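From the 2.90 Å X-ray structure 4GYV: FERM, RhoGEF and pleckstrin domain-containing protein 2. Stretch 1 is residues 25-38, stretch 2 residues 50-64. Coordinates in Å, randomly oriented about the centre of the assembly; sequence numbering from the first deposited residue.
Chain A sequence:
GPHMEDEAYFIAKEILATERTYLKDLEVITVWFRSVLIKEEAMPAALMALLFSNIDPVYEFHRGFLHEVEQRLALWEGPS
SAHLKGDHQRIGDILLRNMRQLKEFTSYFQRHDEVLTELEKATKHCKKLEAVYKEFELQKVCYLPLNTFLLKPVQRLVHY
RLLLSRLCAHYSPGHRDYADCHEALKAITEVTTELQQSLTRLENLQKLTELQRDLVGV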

ATOM      1  N   ASP A  25       0.802  -0.839 -11.369  1.00 49.01           N
ATOM      2  CA  ASP A  25       0.379  -1.637 -12.519  1.00 48.04           C
ATOM      3  C   ASP A  25       1.592  -2.103 -13.322  1.00 48.95           C
ATOM      4  O   ASP A  25       1.682  -3.274 -13.690  1.00 50.78           O
ATOM      5  CB  ASP A  25      -0.625  -0.879 -13.403  1.00 43.64           C
ATOM      6  CG  ASP A  25      -2.030  -0.834 -12.799  1.00 62.19           C
ATOM      7  OD1 ASP A  25      -2.320  -1.689 -11.926  1.00 67.24           O
ATOM      8  OD2 ASP A  25      -2.843   0.044 -13.201  1.00 65.02           O
ATOM      9  N   LEU A  26       2.535  -1.202 -13.570  1.00 38.86           N
ATOM     10  CA  LEU A  26       3.794  -1.598 -14.170  1.00 43.53           C
ATOM     11  C   LEU A  26       4.508  -2.691 -13.364  1.00 52.46           C
ATOM     12  O   LEU A  26       5.140  -3.582 -13.933  1.00 56.48           O
ATOM     13  CB  LEU A  26       4.726  -0.402 -14.309  1.00 41.32           C
ATOM     14  CG  LEU A  26       4.308   0.670 -15.305  1.00 46.09           C
ATOM     15  CD1 LEU A  26       5.473   1.645 -15.504  1.00 43.59           C
ATOM     16  CD2 LEU A  26       3.816   0.051 -16.637  1.00 39.90           C
ATOM     17  N   GLU A  27       4.419  -2.630 -12.038  1.00 43.61           N
ATOM     18  CA  GLU A  27       5.097  -3.652 -11.234  1.00 47.66           C
ATOM     19  C   GLU A  27       4.566  -5.080 -11.478  1.00 46.97           C
ATOM     20  O   GLU A  27       5.287  -6.044 -11.258  1.00 54.83           O
ATOM     21  CB  GLU A  27       5.129  -3.280  -9.747  1.00 41.66           C
ATOM     22  CG  GLU A  27       5.865  -1.975  -9.517  1.00 42.32           C
ATOM     23  CD  GLU A  27       6.055  -1.590  -8.058  1.00 55.60           C
ATOM     24  OE1 GLU A  27       5.356  -2.107  -7.145  1.00 60.93           O
ATOM     25  OE2 GLU A  27       6.931  -0.730  -7.847  1.00 61.12           O
ATOM     26  N   VAL A  28       3.326  -5.206 -11.943  1.00 39.89           N
ATOM     27  CA  VAL A  28       2.804  -6.502 -12.340  1.00 55.89           C
ATOM     28  C   VAL A  28       3.717  -7.115 -13.389  1.00 63.11           C
ATOM     29  O   VAL A  28       3.982  -8.314 -13.374  1.00 64.35           O
ATOM     30  CB  VAL A  28       1.404  -6.414 -12.963  1.00 49.27           C
ATOM     31  CG1 VAL A  28       0.948  -7.802 -13.392  1.00 51.19           C
ATOM     32  CG2 VAL A  28       0.427  -5.825 -11.990  1.00 39.12           C
ATOM     33  N   ILE A  29       4.209  -6.284 -14.298  1.00 56.84           N
ATOM     34  CA  ILE A  29       5.112  -6.769 -15.336  1.00 49.30           C
ATOM     35  C   ILE A  29       6.552  -6.810 -14.882  1.00 48.90           C
ATOM     36  O   ILE A  29       7.207  -7.839 -14.993  1.00 58.49           O
ATOM     37  CB  ILE A  29       5.076  -5.875 -16.558  1.00 38.59           C
ATOM     38  CG1 ILE A  29       3.692  -5.897 -17.183  1.00 40.67           C
ATOM     39  CG2 ILE A  29       6.128  -6.302 -17.548  1.00 39.88           C
ATOM     40  CD1 ILE A  29       3.480  -4.705 -18.108  1.00 49.78           C
ATOM     41  N   THR A  30       7.041  -5.678 -14.384  1.00 46.04           N
ATOM     42  CA  THR A  30       8.463  -5.522 -14.099  1.00 48.91           C
ATOM     43  C   THR A  30       8.962  -6.402 -12.969  1.00 51.19           C
ATOM     44  O   THR A  30      10.125  -6.817 -12.969  1.00 55.73           O
ATOM     45  CB  THR A  30       8.817  -4.074 -13.818  1.00 56.09           C
ATOM     46  OG1 THR A  30       8.293  -3.669 -12.539  1.00 65.91           O
ATOM     47  CG2 THR A  30       8.238  -3.226 -14.900  1.00 55.11           C
ATOM     48  N   VAL A  31       8.083  -6.688 -12.015  1.00 43.50           N
ATOM     49  CA  VAL A  31       8.468  -7.495 -10.885  1.00 45.05           C
ATOM     50  C   VAL A  31       7.815  -8.865 -10.892  1.00 53.05           C
ATOM     51  O   VAL A  31       8.500  -9.878 -10.931  1.00 66.31           O
ATOM     52  CB  VAL A  31       8.220  -6.757  -9.554  1.00 49.42           C
ATOM     53  CG1 VAL A  31       8.340  -7.697  -8.361  1.00 52.85           C
ATOM     54  CG2 VAL A  31       9.225  -5.673  -9.402  1.00 51.93           C
ATOM     55  N   TRP A  32       6.494  -8.904 -10.874  1.00 51.27           N
ATOM     56  CA  TRP A  32       5.802 -10.153 -10.567  1.00 57.00           C
ATOM     57  C   TRP A  32       5.776 -11.168 -11.689  1.00 62.75           C
ATOM     58  O   TRP A  32       5.947 -12.371 -11.445  1.00 66.98           O
ATOM     59  CB  TRP A  32       4.409  -9.864 -10.023  1.00 49.44           C
ATOM     60  CG  TRP A  32       4.563  -8.995  -8.848  1.00 47.74           C
ATOM     61  CD1 TRP A  32       4.241  -7.696  -8.762  1.00 43.29           C
ATOM     62  CD2 TRP A  32       5.166  -9.344  -7.602  1.00 57.60           C
ATOM     63  NE1 TRP A  32       4.572  -7.200  -7.537  1.00 42.57           N
ATOM     64  CE2 TRP A  32       5.145  -8.194  -6.797  1.00 50.85           C
ATOM     65  CE3 TRP A  32       5.711 -10.521  -7.082  1.00 61.74           C
ATOM     66  CZ2 TRP A  32       5.656  -8.174  -5.499  1.00 49.69           C
ATOM     67  CZ3 TRP A  32       6.216 -10.500  -5.791  1.00 65.29           C
ATOM     68  CH2 TRP A  32       6.180  -9.336  -5.016  1.00 58.79           C
ATOM     69  N   PHE A  33       5.575 -10.673 -12.903  1.00 50.04           N
ATOM     70  CA  PHE A  33       5.583 -11.499 -14.083  1.00 52.65           C
ATOM     71  C   PHE A  33       6.997 -11.978 -14.320  1.00 62.61           C
ATOM     72  O   PHE A  33       7.252 -13.166 -14.553  1.00 68.91           O
ATOM     73  CB  PHE A  33       5.118 -10.683 -15.293  1.00 54.15           C
ATOM     74  CG  PHE A  33       4.823 -11.516 -16.508  1.00 58.75           C
ATOM     75  CD1 PHE A  33       4.098 -12.698 -16.394  1.00 58.22           C
ATOM     76  CD2 PHE A  33       5.262 -11.120 -17.763  1.00 55.70           C
ATOM     77  CE1 PHE A  33       3.834 -13.483 -17.511  1.00 57.63           C
ATOM     78  CE2 PHE A  33       4.996 -11.901 -18.889  1.00 53.46           C
ATOM     79  CZ  PHE A  33       4.277 -13.078 -18.758  1.00 55.34           C
ATOM     80  N   ARG A  34       7.921 -11.035 -14.250  1.00 56.75           N
ATOM     81  CA  ARG A  34       9.318 -11.323 -14.512  1.00 62.06           C
ATOM     82  C   ARG A  34       9.844 -12.375 -13.554  1.00 65.23           C
ATOM     83  O   ARG A  34      10.652 -13.217 -13.929  1.00 66.44           O
ATOM     84  CB  ARG A  34      10.121 -10.054 -14.332  1.00 63.69           C
ATOM     85  CG  ARG A  34      11.513 -10.136 -14.844  1.00 58.45           C
ATOM     86  CD  ARG A  34      12.225  -8.976 -14.275  1.00 59.59           C
ATOM     87  NE  ARG A  34      12.943  -8.209 -15.270  1.00 60.30           N
ATOM     88  CZ  ARG A  34      12.938  -6.888 -15.316  1.00 64.02           C
ATOM     89  NH1 ARG A  34      12.226  -6.194 -14.428  1.00 54.09           N
ATOM     90  NH2 ARG A  34      13.642  -6.275 -16.255  1.00 72.23           N
ATOM     91  N   SER A  35       9.383 -12.303 -12.311  1.00 65.43           N
ATOM     92  CA  SER A  35       9.705 -13.298 -11.308  1.00 65.56           C
ATOM     93  C   SER A  35       9.329 -14.696 -11.790  1.00 70.25           C
ATOM     94  O   SER A  35      10.144 -15.622 -11.765  1.00 76.06           O
ATOM     95  CB  SER A  35       8.951 -12.992 -10.033  1.00 68.64           C
ATOM     96  OG  SER A  35       9.642 -13.489  -8.910  1.00 74.85           O
ATOM     97  N   VAL A  36       8.087 -14.832 -12.236  1.00 68.56           N
ATOM     98  CA  VAL A  36       7.566 -16.105 -12.709  1.00 65.72           C
ATOM     99  C   VAL A  36       8.260 -16.553 -13.991  1.00 69.15           C
ATOM    100  O   VAL A  36       8.631 -17.718 -14.124  1.00 67.49           O
ATOM    101  CB  VAL A  36       6.041 -16.027 -12.925  1.00 65.50           C
ATOM    102  CG1 VAL A  36       5.599 -17.039 -13.915  1.00 80.39           C
ATOM    103  CG2 VAL A  36       5.319 -16.281 -11.634  1.00 70.82           C
ATOM    104  N   LEU A  37       8.439 -15.622 -14.926  1.00 63.10           N
ATOM    105  CA  LEU A  37       9.081 -15.918 -16.201  1.00 60.60           C
ATOM    106  C   LEU A  37      10.483 -16.509 -16.045  1.00 71.31           C
ATOM    107  O   LEU A  37      10.914 -17.378 -16.826  1.00 76.83           O
ATOM    108  CB  LEU A  37       9.186 -14.645 -17.024  1.00 61.41           C
ATOM    109  CG  LEU A  37       7.982 -14.184 -17.832  1.00 61.47           C
ATOM    110  CD1 LEU A  37       8.432 -13.046 -18.714  1.00 62.25           C
ATOM    111  CD2 LEU A  37       7.477 -15.320 -18.653  1.00 54.99           C
ATOM    112  N   ILE A  38      11.197 -16.002 -15.050  1.00 66.44           N
ATOM    113  CA  ILE A  38      12.545 -16.441 -14.743  1.00 70.42           C
ATOM    114  C   ILE A  38      12.523 -17.792 -14.044  1.00 75.42           C
ATOM    115  O   ILE A  38      13.257 -18.708 -14.428  1.00 80.02           O
ATOM    116  CB  ILE A  38      13.258 -15.403 -13.854  1.00 70.47           C
ATOM    117  CG1 ILE A  38      13.674 -14.213 -14.699  1.00 62.79           C
ATOM    118  CG2 ILE A  38      14.478 -15.977 -13.166  1.00 67.74           C
ATOM    119  CD1 ILE A  38      14.405 -13.165 -13.905  1.00 68.62           C
TER
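Stretch 2, residues 50-64: LLFSNIDPVYEFHRG

Stretch 2 lies on stretch 1 as a helix-against-helix packing whose apolar contacts, with Phe52 as the knob at one end, are joined by a salt bridge and a very short hydrogen bond. Stretch 1 is helical throughout, with a wider pi-type turn at residues 28-33. Stretch 2 opens with the last part of one helix, turns through Asn54, and starts a second helix at Asp56, with Ile55 at the N-cap position. This second helix runs roughly against the first: the N-to-C directions differ by 134° (signed crossing angle -134°), and the axes approach to 10.8 Å. The antiparallel sense shows in the register, where the CA of Leu26 lies 7.0 Å from the CA of Tyr59, and the CA of Thr30 lies 6.9 Å from the CA of Asp56.

Phe52 is a knob set among Ile29, Thr30, Arg34 and Leu37. The edge of its ring meets Ile29 O, 3.5 Å from Phe52 CE1, and Leu37 CD1, 4.0 Å from Phe52 CE2; Ile29 CG2 also packs against Phe52 CE1 at 3.7 Å. A face of the ring takes the Arg34 guanidinium, which stacks on it at 19° with centres 4.1 Å apart. Arginine suits this place because its planar cation can lie on an aromatic face while its edge remains free for hydrogen bonding. Here that edge meets Asp56 in a salt bridge, Arg34 NH2 to Asp56 OD2 at 2.5 Å, while Arg34 NH1 also bonds Thr30 O at 2.6 Å.

Beside this site, Thr30 turns its methyl to the apolar side, CG2 lying 3.6 Å from Ile55 CG2. Farther along, Leu26, its CA-to-CB bond pointing toward stretch 2, brings a branched apolar side chain to a buried place where apolar groups meet it: CB lies 3.8 Å from Tyr59 CD2 and CD1 4.2 Å from Val58 CG1. Tyr59 combines an apolar ring with a polar tip: its OH donates to Glu27 OE2 at 2.5 Å and accepts from Arg63 NE at 3.2 Å.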

ATOM      1  N   LEU A  50      13.262  -7.945 -25.580  1.00 60.39           N
ATOM      2  CA  LEU A  50      12.320  -7.054 -26.261  1.00 57.52           C
ATOM      3  C   LEU A  50      11.310  -6.432 -25.300  1.00 60.51           C
ATOM      4  O   LEU A  50      11.067  -5.221 -25.311  1.00 66.90           O
ATOM      5  CB  LEU A  50      11.574  -7.809 -27.354  1.00 56.60           C
ATOM      6  CG  LEU A  50      10.551  -7.013 -28.149  1.00 64.44           C
ATOM      7  CD1 LEU A  50      11.190  -5.862 -28.885  1.00 61.78           C
ATOM      8  CD2 LEU A  50       9.863  -7.935 -29.109  1.00 65.13           C
ATOM      9  N   LEU A  51      10.732  -7.272 -24.457  1.00 62.51           N
ATOM     10  CA  LEU A  51       9.773  -6.813 -23.470  1.00 60.96           C
ATOM     11  C   LEU A  51      10.415  -5.863 -22.465  1.00 60.05           C
ATOM     12  O   LEU A  51      10.029  -4.705 -22.378  1.00 60.59           O
ATOM     13  CB  LEU A  51       9.164  -8.006 -22.742  1.00 61.73           C
ATOM     14  CG  LEU A  51       8.312  -7.666 -21.525  1.00 61.14           C
ATOM     15  CD1 LEU A  51       7.226  -6.684 -21.888  1.00 54.05           C
ATOM     16  CD2 LEU A  51       7.719  -8.931 -20.960  1.00 66.37           C
ATOM     17  N   PHE A  52      11.400  -6.341 -21.711  1.00 55.53           N
ATOM     18  CA  PHE A  52      11.854  -5.576 -20.554  1.00 52.16           C
ATOM     19  C   PHE A  52      12.746  -4.396 -20.864  1.00 53.74           C
ATOM     20  O   PHE A  52      12.782  -3.453 -20.111  1.00 62.48           O
ATOM     21  CB  PHE A  52      12.472  -6.481 -19.506  1.00 52.85           C
ATOM     22  CG  PHE A  52      11.489  -7.408 -18.902  1.00 55.51           C
ATOM     23  CD1 PHE A  52      10.500  -6.925 -18.066  1.00 50.44           C
ATOM     24  CD2 PHE A  52      11.509  -8.754 -19.208  1.00 56.78           C
ATOM     25  CE1 PHE A  52       9.561  -7.773 -17.519  1.00 55.32           C
ATOM     26  CE2 PHE A  52      10.562  -9.613 -18.673  1.00 56.74           C
ATOM     27  CZ  PHE A  52       9.594  -9.123 -17.825  1.00 60.93           C
ATOM     28  N   SER A  53      13.428  -4.447 -21.996  1.00 57.92           N
ATOM     29  CA  SER A  53      14.267  -3.360 -22.455  1.00 51.11           C
ATOM     30  C   SER A  53      13.440  -2.110 -22.760  1.00 59.84           C
ATOM     31  O   SER A  53      13.977  -1.002 -22.789  1.00 66.67           O
ATOM     32  CB  SER A  53      15.027  -3.810 -23.697  1.00 54.26           C
ATOM     33  OG  SER A  53      14.821  -2.944 -24.796  1.00109.62           O
ATOM     34  N   ASN A  54      12.140  -2.294 -22.988  1.00 51.57           N
ATOM     35  CA  ASN A  54      11.260  -1.205 -23.397  1.00 55.32           C
ATOM     36  C   ASN A  54      10.180  -0.882 -22.361  1.00 59.57           C
ATOM     37  O   ASN A  54       9.212  -0.148 -22.666  1.00 50.28           O
ATOM     38  CB  ASN A  54      10.582  -1.529 -24.722  1.00 46.71           C
ATOM     39  CG  ASN A  54      11.550  -1.615 -25.866  1.00 67.02           C
ATOM     40  OD1 ASN A  54      12.057  -0.596 -26.349  1.00 74.32           O
ATOM     41  ND2 ASN A  54      11.807  -2.834 -26.326  1.00 67.41           N
ATOM     42  N   ILE A  55      10.348  -1.455 -21.161  1.00 55.56           N
ATOM     43  CA  ILE A  55       9.481  -1.190 -20.017  1.00 54.92           C
ATOM     44  C   ILE A  55      10.288  -0.668 -18.838  1.00 55.67           C
ATOM     45  O   ILE A  55       9.933   0.353 -18.241  1.00 53.22           O
ATOM     46  CB  ILE A  55       8.707  -2.431 -19.557  1.00 55.54           C
ATOM     47  CG1 ILE A  55       7.655  -2.790 -20.572  1.00 55.89           C
ATOM     48  CG2 ILE A  55       7.933  -2.114 -18.314  1.00 50.67           C
ATOM     49  CD1 ILE A  55       6.662  -1.695 -20.704  1.00 58.16           C
ATOM     50  N   ASP A  56      11.376  -1.369 -18.519  1.00 52.04           N
ATOM     51  CA  ASP A  56      12.304  -0.952 -17.470  1.00 48.61           C
ATOM     52  C   ASP A  56      12.656   0.533 -17.469  1.00 57.94           C
ATOM     53  O   ASP A  56      12.581   1.175 -16.416  1.00 66.07           O
ATOM     54  CB  ASP A  56      13.589  -1.766 -17.498  1.00 51.70           C
ATOM     55  CG  ASP A  56      13.452  -3.120 -16.824  1.00 63.76           C
ATOM     56  OD1 ASP A  56      12.485  -3.330 -16.049  1.00 60.89           O
ATOM     57  OD2 ASP A  56      14.340  -3.972 -17.075  1.00 74.42           O
ATOM     58  N   PRO A  57      13.035   1.093 -18.635  1.00 59.81           N
ATOM     59  CA  PRO A  57      13.331   2.536 -18.621  1.00 60.80           C
ATOM     60  C   PRO A  57      12.082   3.398 -18.402  1.00 55.01           C
ATOM     61  O   PRO A  57      12.177   4.423 -17.738  1.00 49.58           O
ATOM     62  CB  PRO A  57      13.888   2.801 -20.027  1.00 45.58           C
ATOM     63  CG  PRO A  57      14.079   1.491 -20.650  1.00 53.18           C
ATOM     64  CD  PRO A  57      13.150   0.536 -19.992  1.00 48.13           C
ATOM     65  N   VAL A  58      10.951   2.995 -18.981  1.00 49.33           N
ATOM     66  CA  VAL A  58       9.690   3.685 -18.774  1.00 50.53           C
ATOM     67  C   VAL A  58       9.362   3.749 -17.287  1.00 55.70           C
ATOM     68  O   VAL A  58       8.985   4.808 -16.768  1.00 56.68           O
ATOM     69  CB  VAL A  58       8.532   2.983 -19.523  1.00 48.76           C
ATOM     70  CG1 VAL A  58       7.168   3.377 -18.940  1.00 39.14           C
ATOM     71  CG2 VAL A  58       8.594   3.288 -20.994  1.00 44.97           C
ATOM     72  N   TYR A  59       9.516   2.625 -16.596  1.00 46.56           N
ATOM     73  CA  TYR A  59       9.302   2.614 -15.153  1.00 48.51           C
ATOM     74  C   TYR A  59      10.238   3.589 -14.416  1.00 52.61           C
ATOM     75  O   TYR A  59       9.804   4.320 -13.526  1.00 50.54           O
ATOM     76  CB  TYR A  59       9.449   1.205 -14.610  1.00 40.50           C
ATOM     77  CG  TYR A  59       9.227   1.065 -13.132  1.00 42.07           C
ATOM     78  CD1 TYR A  59      10.274   1.234 -12.234  1.00 45.48           C
ATOM     79  CD2 TYR A  59       7.980   0.729 -12.632  1.00 48.57           C
ATOM     80  CE1 TYR A  59      10.078   1.097 -10.873  1.00 49.34           C
ATOM     81  CE2 TYR A  59       7.777   0.571 -11.265  1.00 52.83           C
ATOM     82  CZ  TYR A  59       8.828   0.759 -10.393  1.00 54.65           C
ATOM     83  OH  TYR A  59       8.618   0.614  -9.042  1.00 61.39           O
ATOM     84  N   GLU A  60      11.513   3.619 -14.788  1.00 49.94           N
ATOM     85  CA  GLU A  60      12.425   4.561 -14.149  1.00 50.49           C
ATOM     86  C   GLU A  60      11.944   5.995 -14.312  1.00 51.07           C
ATOM     87  O   GLU A  60      12.001   6.783 -13.375  1.00 53.81           O
ATOM     88  CB  GLU A  60      13.845   4.423 -14.684  1.00 48.78           C
ATOM     89  CG  GLU A  60      14.523   3.189 -14.190  1.00 71.39           C
ATOM     90  CD  GLU A  60      15.902   3.011 -14.780  1.00 89.38           C
ATOM     91  OE1 GLU A  60      16.480   4.044 -15.245  1.00 89.95           O
ATOM     92  OE2 GLU A  60      16.383   1.838 -14.769  1.00 90.31           O
ATOM     93  N   PHE A  61      11.468   6.323 -15.506  1.00 44.81           N
ATOM     94  CA  PHE A  61      10.985   7.655 -15.764  1.00 49.09           C
ATOM     95  C   PHE A  61       9.851   8.046 -14.816  1.00 51.76           C
ATOM     96  O   PHE A  61       9.908   9.097 -14.151  1.00 57.72           O
ATOM     97  CB  PHE A  61      10.507   7.811 -17.196  1.00 45.57           C
ATOM     98  CG  PHE A  61       9.691   9.029 -17.385  1.00 47.94           C
ATOM     99  CD1 PHE A  61      10.311  10.254 -17.574  1.00 52.58           C
ATOM    100  CD2 PHE A  61       8.302   8.971 -17.295  1.00 49.08           C
ATOM    101  CE1 PHE A  61       9.572  11.403 -17.709  1.00 55.14           C
ATOM    102  CE2 PHE A  61       7.550  10.115 -17.422  1.00 55.08           C
ATOM    103  CZ  PHE A  61       8.186  11.341 -17.631  1.00 50.84           C
ATOM    104  N   HIS A  62       8.820   7.210 -14.775  1.00 39.44           N
ATOM    105  CA  HIS A  62       7.679   7.485 -13.926  1.00 44.64           C
ATOM    106  C   HIS A  62       8.048   7.536 -12.449  1.00 51.60           C
ATOM    107  O   HIS A  62       7.463   8.266 -11.671  1.00 61.93           O
ATOM    108  CB  HIS A  62       6.572   6.480 -14.187  1.00 43.04           C
ATOM    109  CG  HIS A  62       5.967   6.617 -15.550  1.00 48.21           C
ATOM    110  ND1 HIS A  62       5.081   7.619 -15.871  1.00 50.68           N
ATOM    111  CD2 HIS A  62       6.148   5.900 -16.683  1.00 51.76           C
ATOM    112  CE1 HIS A  62       4.733   7.508 -17.140  1.00 59.76           C
ATOM    113  NE2 HIS A  62       5.364   6.470 -17.655  1.00 55.28           N
ATOM    114  N   ARG A  63       9.049   6.780 -12.063  1.00 48.65           N
ATOM    115  CA  ARG A  63       9.454   6.817 -10.686  1.00 50.15           C
ATOM    116  C   ARG A  63      10.085   8.125 -10.290  1.00 49.68           C
ATOM    117  O   ARG A  63       9.886   8.598  -9.176  1.00 59.41           O
ATOM    118  CB  ARG A  63      10.377   5.662 -10.390  1.00 52.58           C
ATOM    119  CG  ARG A  63       9.585   4.530  -9.859  1.00 48.66           C
ATOM    120  CD  ARG A  63       9.242   4.779  -8.422  1.00 52.19           C
ATOM    121  NE  ARG A  63       9.318   3.479  -7.804  1.00 56.13           N
ATOM    122  CZ  ARG A  63      10.144   3.134  -6.833  1.00 54.51           C
ATOM    123  NH1 ARG A  63      10.952   4.010  -6.266  1.00 48.53           N
ATOM    124  NH2 ARG A  63      10.130   1.888  -6.409  1.00 75.99           N
ATOM    125  N   GLY A  64      10.834   8.715 -11.204  1.00 43.74           N
ATOM    126  CA  GLY A  64      11.448   9.993 -10.927  1.00 49.92           C
ATOM    127  C   GLY A  64      10.374  11.055 -10.914  1.00 58.91           C
ATOM    128  O   GLY A  64      10.396  11.976 -10.102  1.00 57.77           O
TER